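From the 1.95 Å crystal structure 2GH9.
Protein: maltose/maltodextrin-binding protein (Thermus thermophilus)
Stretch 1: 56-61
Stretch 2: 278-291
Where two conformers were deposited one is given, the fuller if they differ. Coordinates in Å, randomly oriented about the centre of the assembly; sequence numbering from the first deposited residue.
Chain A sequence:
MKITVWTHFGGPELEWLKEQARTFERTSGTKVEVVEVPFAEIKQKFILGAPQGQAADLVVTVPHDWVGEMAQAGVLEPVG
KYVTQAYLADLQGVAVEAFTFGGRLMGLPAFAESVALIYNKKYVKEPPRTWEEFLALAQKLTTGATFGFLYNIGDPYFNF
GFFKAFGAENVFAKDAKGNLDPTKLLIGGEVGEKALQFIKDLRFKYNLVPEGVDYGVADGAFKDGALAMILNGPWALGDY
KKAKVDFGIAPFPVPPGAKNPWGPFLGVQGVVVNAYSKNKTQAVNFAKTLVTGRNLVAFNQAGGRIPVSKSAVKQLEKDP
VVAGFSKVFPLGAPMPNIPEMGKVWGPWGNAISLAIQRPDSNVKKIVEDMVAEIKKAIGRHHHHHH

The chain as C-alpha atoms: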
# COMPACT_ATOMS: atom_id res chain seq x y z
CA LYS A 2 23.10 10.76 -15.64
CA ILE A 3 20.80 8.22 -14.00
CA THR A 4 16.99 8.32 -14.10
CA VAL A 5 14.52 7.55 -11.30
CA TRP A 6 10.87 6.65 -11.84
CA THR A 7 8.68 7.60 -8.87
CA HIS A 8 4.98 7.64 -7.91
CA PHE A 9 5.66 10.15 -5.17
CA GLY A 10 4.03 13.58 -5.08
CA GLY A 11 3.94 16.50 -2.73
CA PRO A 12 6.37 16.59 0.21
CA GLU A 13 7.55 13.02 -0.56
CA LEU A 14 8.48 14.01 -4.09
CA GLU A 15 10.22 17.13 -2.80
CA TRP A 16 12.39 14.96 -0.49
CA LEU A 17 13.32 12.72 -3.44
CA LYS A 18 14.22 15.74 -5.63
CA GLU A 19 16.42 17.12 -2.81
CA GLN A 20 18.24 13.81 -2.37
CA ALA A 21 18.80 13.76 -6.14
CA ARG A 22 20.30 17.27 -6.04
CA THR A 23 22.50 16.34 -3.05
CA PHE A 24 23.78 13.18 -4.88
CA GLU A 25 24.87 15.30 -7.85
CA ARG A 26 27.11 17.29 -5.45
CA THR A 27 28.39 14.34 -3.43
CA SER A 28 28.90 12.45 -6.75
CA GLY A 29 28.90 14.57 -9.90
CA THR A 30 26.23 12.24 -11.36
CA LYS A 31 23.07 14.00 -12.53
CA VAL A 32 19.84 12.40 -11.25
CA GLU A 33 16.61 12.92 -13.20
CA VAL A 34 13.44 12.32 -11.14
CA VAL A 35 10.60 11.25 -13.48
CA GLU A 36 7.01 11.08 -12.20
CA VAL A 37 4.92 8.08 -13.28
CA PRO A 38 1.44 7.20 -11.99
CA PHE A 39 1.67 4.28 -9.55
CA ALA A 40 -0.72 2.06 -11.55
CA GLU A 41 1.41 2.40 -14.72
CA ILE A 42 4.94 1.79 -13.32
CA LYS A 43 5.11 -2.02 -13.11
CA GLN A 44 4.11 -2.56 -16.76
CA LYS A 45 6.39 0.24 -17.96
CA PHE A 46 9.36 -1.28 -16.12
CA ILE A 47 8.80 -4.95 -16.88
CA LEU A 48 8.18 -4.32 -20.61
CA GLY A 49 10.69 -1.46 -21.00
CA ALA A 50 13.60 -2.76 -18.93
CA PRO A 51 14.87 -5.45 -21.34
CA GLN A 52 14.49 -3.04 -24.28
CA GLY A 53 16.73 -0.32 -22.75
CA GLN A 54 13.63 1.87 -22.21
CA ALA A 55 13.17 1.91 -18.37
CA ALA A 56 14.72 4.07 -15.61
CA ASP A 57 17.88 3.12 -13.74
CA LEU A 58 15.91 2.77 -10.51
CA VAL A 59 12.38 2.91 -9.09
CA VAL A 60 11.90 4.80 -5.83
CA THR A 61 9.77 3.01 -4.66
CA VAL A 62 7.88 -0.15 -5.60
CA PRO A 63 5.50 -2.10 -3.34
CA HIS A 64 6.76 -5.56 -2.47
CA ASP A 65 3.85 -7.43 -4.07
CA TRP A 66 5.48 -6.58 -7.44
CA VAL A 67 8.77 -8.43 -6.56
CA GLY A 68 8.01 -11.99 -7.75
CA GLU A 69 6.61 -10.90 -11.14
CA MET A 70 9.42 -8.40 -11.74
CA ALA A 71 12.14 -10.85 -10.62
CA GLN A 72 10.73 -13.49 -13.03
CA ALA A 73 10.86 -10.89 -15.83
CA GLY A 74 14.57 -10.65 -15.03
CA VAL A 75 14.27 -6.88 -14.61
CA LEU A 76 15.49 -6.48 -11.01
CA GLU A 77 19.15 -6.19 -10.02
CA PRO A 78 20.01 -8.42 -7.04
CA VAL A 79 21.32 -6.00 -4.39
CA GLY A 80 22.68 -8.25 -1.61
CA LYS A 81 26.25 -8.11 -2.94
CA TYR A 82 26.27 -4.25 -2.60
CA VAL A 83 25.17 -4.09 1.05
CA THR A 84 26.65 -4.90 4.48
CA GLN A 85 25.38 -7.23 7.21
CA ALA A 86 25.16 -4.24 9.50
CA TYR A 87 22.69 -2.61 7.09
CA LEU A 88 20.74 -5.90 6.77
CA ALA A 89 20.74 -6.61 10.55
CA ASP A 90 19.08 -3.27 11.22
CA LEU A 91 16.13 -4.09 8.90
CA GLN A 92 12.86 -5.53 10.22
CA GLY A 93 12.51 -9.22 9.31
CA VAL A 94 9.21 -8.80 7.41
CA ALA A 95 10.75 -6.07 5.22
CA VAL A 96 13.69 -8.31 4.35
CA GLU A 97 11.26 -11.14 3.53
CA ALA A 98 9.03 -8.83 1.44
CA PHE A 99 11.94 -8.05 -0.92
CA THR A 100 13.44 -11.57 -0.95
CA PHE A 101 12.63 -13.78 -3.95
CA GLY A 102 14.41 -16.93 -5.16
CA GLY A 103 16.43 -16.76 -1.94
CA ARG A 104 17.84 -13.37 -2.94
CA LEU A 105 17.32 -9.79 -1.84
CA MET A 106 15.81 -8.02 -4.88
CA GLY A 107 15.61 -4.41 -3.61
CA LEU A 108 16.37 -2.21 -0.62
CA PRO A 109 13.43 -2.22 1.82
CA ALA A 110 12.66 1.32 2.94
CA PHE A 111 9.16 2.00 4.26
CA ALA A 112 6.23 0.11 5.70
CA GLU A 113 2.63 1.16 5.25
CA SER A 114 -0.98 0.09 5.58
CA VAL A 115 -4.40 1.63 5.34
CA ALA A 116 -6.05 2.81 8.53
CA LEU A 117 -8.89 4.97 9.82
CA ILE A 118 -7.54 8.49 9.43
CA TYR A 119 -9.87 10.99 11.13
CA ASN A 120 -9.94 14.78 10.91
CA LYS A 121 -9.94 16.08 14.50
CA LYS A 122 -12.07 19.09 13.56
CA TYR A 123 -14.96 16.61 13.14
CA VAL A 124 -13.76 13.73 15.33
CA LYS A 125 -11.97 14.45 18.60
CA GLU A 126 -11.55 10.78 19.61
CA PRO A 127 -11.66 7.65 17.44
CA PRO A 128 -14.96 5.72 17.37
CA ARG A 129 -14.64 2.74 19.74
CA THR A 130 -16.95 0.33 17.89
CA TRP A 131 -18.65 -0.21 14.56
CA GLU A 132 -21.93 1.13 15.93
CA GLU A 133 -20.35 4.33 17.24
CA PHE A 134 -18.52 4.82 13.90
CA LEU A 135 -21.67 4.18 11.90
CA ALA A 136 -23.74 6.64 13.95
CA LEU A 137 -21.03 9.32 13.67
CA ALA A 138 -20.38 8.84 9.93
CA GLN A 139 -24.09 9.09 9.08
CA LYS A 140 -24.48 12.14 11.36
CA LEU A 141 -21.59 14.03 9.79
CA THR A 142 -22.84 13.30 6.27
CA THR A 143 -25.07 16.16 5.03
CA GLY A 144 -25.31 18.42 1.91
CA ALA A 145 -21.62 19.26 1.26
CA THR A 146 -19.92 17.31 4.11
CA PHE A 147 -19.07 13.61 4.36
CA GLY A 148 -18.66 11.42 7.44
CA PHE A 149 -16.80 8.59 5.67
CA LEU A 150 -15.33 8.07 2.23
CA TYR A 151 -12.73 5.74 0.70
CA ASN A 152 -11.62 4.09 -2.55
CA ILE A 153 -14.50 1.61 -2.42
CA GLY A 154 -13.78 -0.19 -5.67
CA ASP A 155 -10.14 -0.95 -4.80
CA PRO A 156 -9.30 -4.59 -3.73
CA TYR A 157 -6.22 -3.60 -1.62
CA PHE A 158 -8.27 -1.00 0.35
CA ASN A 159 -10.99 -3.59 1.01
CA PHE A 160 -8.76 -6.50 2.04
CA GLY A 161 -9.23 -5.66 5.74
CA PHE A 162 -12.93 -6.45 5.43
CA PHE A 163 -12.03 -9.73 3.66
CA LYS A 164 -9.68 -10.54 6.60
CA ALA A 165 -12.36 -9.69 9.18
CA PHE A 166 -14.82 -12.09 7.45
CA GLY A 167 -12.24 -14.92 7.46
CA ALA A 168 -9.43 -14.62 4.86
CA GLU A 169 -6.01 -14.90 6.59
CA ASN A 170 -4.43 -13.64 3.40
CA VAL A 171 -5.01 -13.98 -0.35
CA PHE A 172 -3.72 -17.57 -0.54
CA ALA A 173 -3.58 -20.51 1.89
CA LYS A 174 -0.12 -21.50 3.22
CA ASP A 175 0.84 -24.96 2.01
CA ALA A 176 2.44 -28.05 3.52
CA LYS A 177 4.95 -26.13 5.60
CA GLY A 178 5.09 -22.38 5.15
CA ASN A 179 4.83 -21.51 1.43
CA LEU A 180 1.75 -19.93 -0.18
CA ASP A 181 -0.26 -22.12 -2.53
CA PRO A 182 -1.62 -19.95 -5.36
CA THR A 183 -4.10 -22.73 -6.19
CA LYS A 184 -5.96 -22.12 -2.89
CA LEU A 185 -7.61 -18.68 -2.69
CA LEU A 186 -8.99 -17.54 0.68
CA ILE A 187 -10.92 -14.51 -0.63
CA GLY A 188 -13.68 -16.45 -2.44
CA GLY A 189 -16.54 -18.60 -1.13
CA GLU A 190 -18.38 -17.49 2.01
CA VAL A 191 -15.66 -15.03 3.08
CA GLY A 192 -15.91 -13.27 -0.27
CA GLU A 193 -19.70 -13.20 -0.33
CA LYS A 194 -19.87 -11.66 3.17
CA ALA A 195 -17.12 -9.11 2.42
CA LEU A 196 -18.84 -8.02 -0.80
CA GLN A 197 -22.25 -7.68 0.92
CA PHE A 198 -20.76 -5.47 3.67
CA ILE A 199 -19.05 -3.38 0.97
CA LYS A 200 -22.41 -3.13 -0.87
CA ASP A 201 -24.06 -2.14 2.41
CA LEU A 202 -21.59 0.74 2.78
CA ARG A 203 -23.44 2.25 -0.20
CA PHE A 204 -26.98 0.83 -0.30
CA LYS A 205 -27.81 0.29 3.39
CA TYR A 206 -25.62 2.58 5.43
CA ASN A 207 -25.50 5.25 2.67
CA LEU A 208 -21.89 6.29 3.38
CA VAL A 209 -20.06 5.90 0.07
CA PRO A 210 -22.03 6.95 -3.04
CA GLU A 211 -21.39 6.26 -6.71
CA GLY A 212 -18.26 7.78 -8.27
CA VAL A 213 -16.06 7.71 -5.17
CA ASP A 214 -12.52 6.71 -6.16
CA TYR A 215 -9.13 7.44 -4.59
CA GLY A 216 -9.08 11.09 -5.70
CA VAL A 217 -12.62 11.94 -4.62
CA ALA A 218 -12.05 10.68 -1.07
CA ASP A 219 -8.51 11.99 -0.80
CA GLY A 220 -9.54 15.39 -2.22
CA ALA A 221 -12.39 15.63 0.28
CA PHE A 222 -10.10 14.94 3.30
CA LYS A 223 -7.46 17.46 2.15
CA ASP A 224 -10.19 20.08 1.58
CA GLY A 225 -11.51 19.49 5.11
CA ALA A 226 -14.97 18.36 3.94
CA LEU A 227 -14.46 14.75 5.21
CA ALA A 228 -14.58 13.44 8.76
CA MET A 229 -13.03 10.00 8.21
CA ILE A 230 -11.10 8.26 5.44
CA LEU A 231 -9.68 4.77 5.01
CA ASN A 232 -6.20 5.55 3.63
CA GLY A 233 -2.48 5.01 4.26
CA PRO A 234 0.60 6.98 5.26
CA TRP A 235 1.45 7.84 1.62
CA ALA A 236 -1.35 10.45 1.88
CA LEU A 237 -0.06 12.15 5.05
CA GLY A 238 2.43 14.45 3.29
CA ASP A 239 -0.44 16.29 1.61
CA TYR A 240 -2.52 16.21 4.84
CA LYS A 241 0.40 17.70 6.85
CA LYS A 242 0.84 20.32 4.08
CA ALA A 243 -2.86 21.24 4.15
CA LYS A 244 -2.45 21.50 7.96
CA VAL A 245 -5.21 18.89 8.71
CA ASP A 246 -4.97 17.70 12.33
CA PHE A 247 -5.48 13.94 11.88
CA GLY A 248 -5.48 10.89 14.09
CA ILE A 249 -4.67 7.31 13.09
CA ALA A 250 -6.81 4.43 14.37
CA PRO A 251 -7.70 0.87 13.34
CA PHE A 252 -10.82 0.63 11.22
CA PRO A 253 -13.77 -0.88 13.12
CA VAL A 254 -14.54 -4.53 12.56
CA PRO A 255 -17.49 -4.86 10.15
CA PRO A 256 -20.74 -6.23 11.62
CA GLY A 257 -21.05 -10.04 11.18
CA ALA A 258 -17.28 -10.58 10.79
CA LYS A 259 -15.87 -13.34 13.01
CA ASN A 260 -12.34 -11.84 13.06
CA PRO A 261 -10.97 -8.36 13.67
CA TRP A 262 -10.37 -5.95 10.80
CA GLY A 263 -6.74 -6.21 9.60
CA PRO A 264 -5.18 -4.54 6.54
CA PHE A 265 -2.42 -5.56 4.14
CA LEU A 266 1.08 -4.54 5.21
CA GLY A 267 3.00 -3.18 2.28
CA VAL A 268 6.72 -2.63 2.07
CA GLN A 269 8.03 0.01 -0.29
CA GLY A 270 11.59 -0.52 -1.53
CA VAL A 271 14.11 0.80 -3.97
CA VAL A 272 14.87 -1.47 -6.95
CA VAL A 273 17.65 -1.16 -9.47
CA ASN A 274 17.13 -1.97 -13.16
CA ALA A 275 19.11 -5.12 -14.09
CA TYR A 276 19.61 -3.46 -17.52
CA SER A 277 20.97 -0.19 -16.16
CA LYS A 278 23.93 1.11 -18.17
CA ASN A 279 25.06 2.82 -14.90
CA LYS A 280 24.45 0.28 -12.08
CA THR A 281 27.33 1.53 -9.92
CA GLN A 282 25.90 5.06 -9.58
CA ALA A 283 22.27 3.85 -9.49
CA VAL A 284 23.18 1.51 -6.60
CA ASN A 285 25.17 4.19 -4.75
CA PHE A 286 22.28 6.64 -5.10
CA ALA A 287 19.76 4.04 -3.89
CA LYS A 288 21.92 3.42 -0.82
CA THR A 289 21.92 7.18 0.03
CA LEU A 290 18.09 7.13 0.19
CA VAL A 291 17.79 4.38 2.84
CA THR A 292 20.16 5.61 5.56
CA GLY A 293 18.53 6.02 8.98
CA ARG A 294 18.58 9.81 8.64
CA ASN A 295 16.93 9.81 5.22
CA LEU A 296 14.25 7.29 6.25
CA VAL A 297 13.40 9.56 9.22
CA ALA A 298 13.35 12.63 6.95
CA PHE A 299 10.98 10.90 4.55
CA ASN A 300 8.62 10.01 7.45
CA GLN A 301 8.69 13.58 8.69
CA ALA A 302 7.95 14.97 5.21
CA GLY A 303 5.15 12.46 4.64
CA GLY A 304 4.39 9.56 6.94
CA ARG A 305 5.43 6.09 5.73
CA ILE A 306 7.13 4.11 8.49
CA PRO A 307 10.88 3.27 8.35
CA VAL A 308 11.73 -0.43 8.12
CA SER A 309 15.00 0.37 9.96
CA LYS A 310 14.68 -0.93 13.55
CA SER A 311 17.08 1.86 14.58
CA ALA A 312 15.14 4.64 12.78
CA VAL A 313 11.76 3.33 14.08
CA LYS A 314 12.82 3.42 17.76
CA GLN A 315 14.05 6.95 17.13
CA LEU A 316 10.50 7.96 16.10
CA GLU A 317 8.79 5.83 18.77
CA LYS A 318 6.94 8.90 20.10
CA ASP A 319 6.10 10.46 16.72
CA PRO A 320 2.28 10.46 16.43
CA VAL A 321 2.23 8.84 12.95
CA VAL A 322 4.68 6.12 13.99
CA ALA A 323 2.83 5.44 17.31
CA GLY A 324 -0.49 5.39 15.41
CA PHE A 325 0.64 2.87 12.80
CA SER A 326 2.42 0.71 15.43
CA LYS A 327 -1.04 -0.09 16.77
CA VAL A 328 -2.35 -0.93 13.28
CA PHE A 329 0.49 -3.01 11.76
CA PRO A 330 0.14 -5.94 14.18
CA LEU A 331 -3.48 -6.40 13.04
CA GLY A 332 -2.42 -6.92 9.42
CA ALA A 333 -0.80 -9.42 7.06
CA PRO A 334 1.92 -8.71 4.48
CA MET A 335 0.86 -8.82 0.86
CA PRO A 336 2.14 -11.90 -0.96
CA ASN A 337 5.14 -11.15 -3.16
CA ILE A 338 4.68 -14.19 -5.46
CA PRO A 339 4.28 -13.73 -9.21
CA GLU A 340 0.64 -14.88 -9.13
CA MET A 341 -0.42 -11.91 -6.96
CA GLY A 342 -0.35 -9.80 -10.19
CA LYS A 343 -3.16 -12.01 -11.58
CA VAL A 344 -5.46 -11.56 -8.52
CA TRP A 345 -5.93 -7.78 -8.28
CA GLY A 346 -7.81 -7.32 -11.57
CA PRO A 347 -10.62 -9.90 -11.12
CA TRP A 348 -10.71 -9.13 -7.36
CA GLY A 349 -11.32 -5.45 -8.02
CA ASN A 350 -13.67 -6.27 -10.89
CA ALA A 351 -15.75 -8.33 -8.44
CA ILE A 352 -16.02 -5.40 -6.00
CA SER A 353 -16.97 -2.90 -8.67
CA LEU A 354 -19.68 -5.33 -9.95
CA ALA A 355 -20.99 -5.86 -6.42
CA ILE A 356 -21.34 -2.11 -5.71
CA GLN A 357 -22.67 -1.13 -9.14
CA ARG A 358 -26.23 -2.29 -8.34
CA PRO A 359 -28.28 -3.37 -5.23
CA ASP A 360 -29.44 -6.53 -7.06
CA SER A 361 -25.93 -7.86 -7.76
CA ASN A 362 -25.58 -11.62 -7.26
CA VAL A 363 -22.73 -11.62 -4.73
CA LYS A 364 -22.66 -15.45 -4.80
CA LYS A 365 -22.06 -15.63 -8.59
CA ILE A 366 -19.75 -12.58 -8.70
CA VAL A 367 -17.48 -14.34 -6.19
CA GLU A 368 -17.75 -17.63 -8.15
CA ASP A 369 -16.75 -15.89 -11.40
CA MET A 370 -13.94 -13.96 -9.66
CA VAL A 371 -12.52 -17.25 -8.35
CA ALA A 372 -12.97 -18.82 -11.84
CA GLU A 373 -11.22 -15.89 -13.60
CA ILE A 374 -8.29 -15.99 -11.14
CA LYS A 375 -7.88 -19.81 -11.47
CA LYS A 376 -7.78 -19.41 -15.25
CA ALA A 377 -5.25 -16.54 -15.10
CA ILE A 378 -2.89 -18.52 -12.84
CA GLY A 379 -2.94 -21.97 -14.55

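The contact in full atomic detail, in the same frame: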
# COMPACT_ATOMS: atom_id res chain seq x y z
N ALA A 56 13.82 3.33 -16.50
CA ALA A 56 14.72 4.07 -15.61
C ALA A 56 15.74 3.18 -14.92
O ALA A 56 15.57 1.96 -14.82
CB ALA A 56 13.90 4.82 -14.53
N ASP A 57 16.80 3.81 -14.43
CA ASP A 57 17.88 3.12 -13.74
C ASP A 57 17.45 2.59 -12.39
O ASP A 57 18.01 1.62 -11.91
CB ASP A 57 19.09 4.05 -13.60
CG ASP A 57 19.70 4.40 -14.94
OD1 ASP A 57 20.28 3.50 -15.56
OD2 ASP A 57 19.56 5.54 -15.41
N LEU A 58 16.49 3.26 -11.76
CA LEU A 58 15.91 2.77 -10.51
C LEU A 58 14.46 3.22 -10.34
O LEU A 58 13.97 4.10 -11.04
CB LEU A 58 16.77 3.14 -9.28
CG LEU A 58 17.25 4.55 -8.91
CD1 LEU A 58 17.80 4.57 -7.49
CD2 LEU A 58 18.29 5.02 -9.89
N VAL A 59 13.75 2.52 -9.45
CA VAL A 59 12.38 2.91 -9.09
C VAL A 59 12.41 3.15 -7.60
O VAL A 59 12.81 2.27 -6.84
CB VAL A 59 11.31 1.85 -9.41
CG1 VAL A 59 9.89 2.43 -9.18
CG2 VAL A 59 11.43 1.36 -10.84
N VAL A 60 12.06 4.38 -7.22
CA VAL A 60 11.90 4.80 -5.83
C VAL A 60 10.43 5.22 -5.64
O VAL A 60 10.07 6.35 -6.00
CB VAL A 60 12.80 5.98 -5.53
CG1 VAL A 60 12.63 6.42 -4.08
CG2 VAL A 60 14.28 5.64 -5.83
N THR A 61 9.55 4.39 -5.09
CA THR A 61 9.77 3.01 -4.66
C THR A 61 8.71 2.11 -5.31
O THR A 61 7.73 2.60 -5.89
CB THR A 61 9.59 2.89 -3.13
OG1 THR A 61 8.43 3.64 -2.71
CG2 THR A 61 10.87 3.42 -2.39
N LYS A 278 22.57 0.80 -17.70
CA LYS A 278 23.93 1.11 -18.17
C LYS A 278 24.80 1.93 -17.19
O LYS A 278 25.87 2.41 -17.58
CB LYS A 278 23.87 1.85 -19.51
CG LYS A 278 23.11 1.09 -20.60
CD LYS A 278 23.52 -0.38 -20.64
CE LYS A 278 22.93 -1.12 -21.84
NZ LYS A 278 23.28 -2.56 -21.74
N ASN A 279 24.34 2.08 -15.94
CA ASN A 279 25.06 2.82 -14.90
C ASN A 279 24.72 2.25 -13.50
O ASN A 279 24.39 3.02 -12.59
CB ASN A 279 24.71 4.32 -14.97
CG ASN A 279 25.48 5.07 -16.07
OD1 ASN A 279 26.67 4.85 -16.27
ND2 ASN A 279 24.79 5.98 -16.76
N LYS A 280 24.81 0.93 -13.34
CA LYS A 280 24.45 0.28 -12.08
C LYS A 280 25.22 0.80 -10.87
O LYS A 280 24.65 0.98 -9.81
CB LYS A 280 24.61 -1.23 -12.15
CG LYS A 280 23.58 -1.94 -12.97
CD LYS A 280 23.78 -3.43 -12.93
CE LYS A 280 22.87 -4.10 -13.90
NZ LYS A 280 23.08 -5.57 -13.93
N THR A 281 26.52 1.05 -11.03
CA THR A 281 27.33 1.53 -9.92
C THR A 281 26.71 2.77 -9.27
O THR A 281 26.53 2.81 -8.06
CB THR A 281 28.77 1.90 -10.35
OG1 THR A 281 29.46 0.72 -10.77
CG2 THR A 281 29.53 2.53 -9.18
N GLN A 282 26.44 3.79 -10.09
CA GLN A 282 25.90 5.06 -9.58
C GLN A 282 24.46 4.93 -9.11
O GLN A 282 24.11 5.48 -8.07
CB GLN A 282 26.00 6.18 -10.63
CG GLN A 282 27.23 7.07 -10.45
CD GLN A 282 28.51 6.28 -10.52
OE1 GLN A 282 28.74 5.56 -11.49
NE2 GLN A 282 29.35 6.41 -9.49
N ALA A 283 23.65 4.21 -9.88
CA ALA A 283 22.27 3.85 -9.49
C ALA A 283 22.23 3.17 -8.12
O ALA A 283 21.44 3.54 -7.26
CB ALA A 283 21.65 2.93 -10.55
N VAL A 284 23.09 2.17 -7.91
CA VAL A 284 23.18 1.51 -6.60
C VAL A 284 23.64 2.46 -5.49
O VAL A 284 23.05 2.48 -4.41
CB VAL A 284 24.09 0.25 -6.65
CG1 VAL A 284 24.30 -0.32 -5.26
CG2 VAL A 284 23.49 -0.81 -7.57
N ASN A 285 24.68 3.25 -5.75
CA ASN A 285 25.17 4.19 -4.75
C ASN A 285 24.07 5.18 -4.39
O ASN A 285 23.87 5.46 -3.22
CB ASN A 285 26.40 4.96 -5.24
CG ASN A 285 27.69 4.15 -5.12
OD1 ASN A 285 27.80 3.25 -4.29
ND2 ASN A 285 28.67 4.48 -5.95
N PHE A 286 23.33 5.67 -5.38
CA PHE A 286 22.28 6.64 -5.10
C PHE A 286 21.16 6.01 -4.28
O PHE A 286 20.68 6.61 -3.32
CB PHE A 286 21.72 7.23 -6.39
CG PHE A 286 20.56 8.16 -6.16
CD1 PHE A 286 20.70 9.26 -5.32
CD2 PHE A 286 19.34 7.94 -6.79
CE1 PHE A 286 19.62 10.14 -5.10
CE2 PHE A 286 18.26 8.82 -6.57
CZ PHE A 286 18.41 9.91 -5.72
N ALA A 287 20.75 4.80 -4.66
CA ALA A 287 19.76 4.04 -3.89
C ALA A 287 20.16 3.90 -2.42
O ALA A 287 19.32 4.07 -1.52
CB ALA A 287 19.52 2.67 -4.52
N LYS A 288 21.45 3.63 -2.17
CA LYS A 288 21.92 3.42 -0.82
C LYS A 288 21.85 4.73 -0.02
O LYS A 288 21.55 4.68 1.16
CB LYS A 288 23.33 2.78 -0.80
CG LYS A 288 23.33 1.34 -1.33
CD LYS A 288 24.72 0.81 -1.69
CE LYS A 288 25.58 0.61 -0.46
NZ LYS A 288 26.80 -0.24 -0.76
N THR A 289 22.05 5.88 -0.67
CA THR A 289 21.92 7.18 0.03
C THR A 289 20.50 7.40 0.56
O THR A 289 20.33 8.05 1.58
CB THR A 289 22.33 8.41 -0.85
OG1 THR A 289 21.41 8.60 -1.95
CG2 THR A 289 23.77 8.28 -1.35
N LEU A 290 19.49 6.86 -0.13
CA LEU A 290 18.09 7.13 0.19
C LEU A 290 17.60 6.37 1.42
O LEU A 290 16.61 6.76 2.03
CB LEU A 290 17.19 6.80 -1.04
CG LEU A 290 17.45 7.49 -2.39
CD1 LEU A 290 16.51 6.94 -3.50
CD2 LEU A 290 17.32 9.03 -2.30
N VAL A 291 18.28 5.28 1.79
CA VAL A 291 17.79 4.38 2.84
C VAL A 291 18.64 4.38 4.12
O VAL A 291 18.47 3.53 4.98
CB VAL A 291 17.60 2.92 2.31
CG1 VAL A 291 16.63 2.89 1.12
CG2 VAL A 291 18.94 2.26 1.96

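A helix can pack against a strand with no hydrogen bond between them, and this pair of segments from a maltose/maltodextrin-binding protein is a compact example. Together they bury 291 Å², although the touching residues lie at least 221 positions apart in sequence.

The backbones supply the frame. A helix begins at Lys280, its first turn closed by Ala283 N donating to Asn279 O at 3.1 Å. Facing it, the chain around Leu58 and Val59 is strand, and the chain turns a corner at Val60, just before the cis peptide bond that leads into Thr61. By CA positions, the nearest pair is Asp57 and Ala283, whose CA atoms are 6.2 Å apart. Asp57, Leu58 and Val60 point toward the helix, while Val59 makes no contact with it.

Apolar packing carries the contact. Ala283, Phe286, Ala287 and Leu290 recur at roughly one-turn intervals, with Phe286 and Ala287 as an adjacent pair; Ala283, Phe286 and Leu290 point toward the other stretch and Ala287 sideways. Leu58 sits among the first three. Its CD2 lies 4.0 Å from Ala283 CB, while its CD1 reaches Phe286 CD2 at 3.8 Å, meeting the ring obliquely, and Ala287 CB at 3.9 Å. Leu58 CD1 also lies 3.8 Å from Ala283 O, so the leucine touches helix backbone as well as side chains. Farther along, Val60 CG2 meets Leu290 CD1 at 3.5 Å, a close van der Waals contact between two branched side chains.

Polar groups gather at the other end without bonding across. Asp57 OD1 stands 4.1 Å from Lys278 N and 4.3 Å from Asn279 N, too far for hydrogen bonds; both carboxylate oxygens find partners elsewhere in the structure. Asp57 instead contributes its aliphatic part, with its CB 4.1 Å from Ala283 CB.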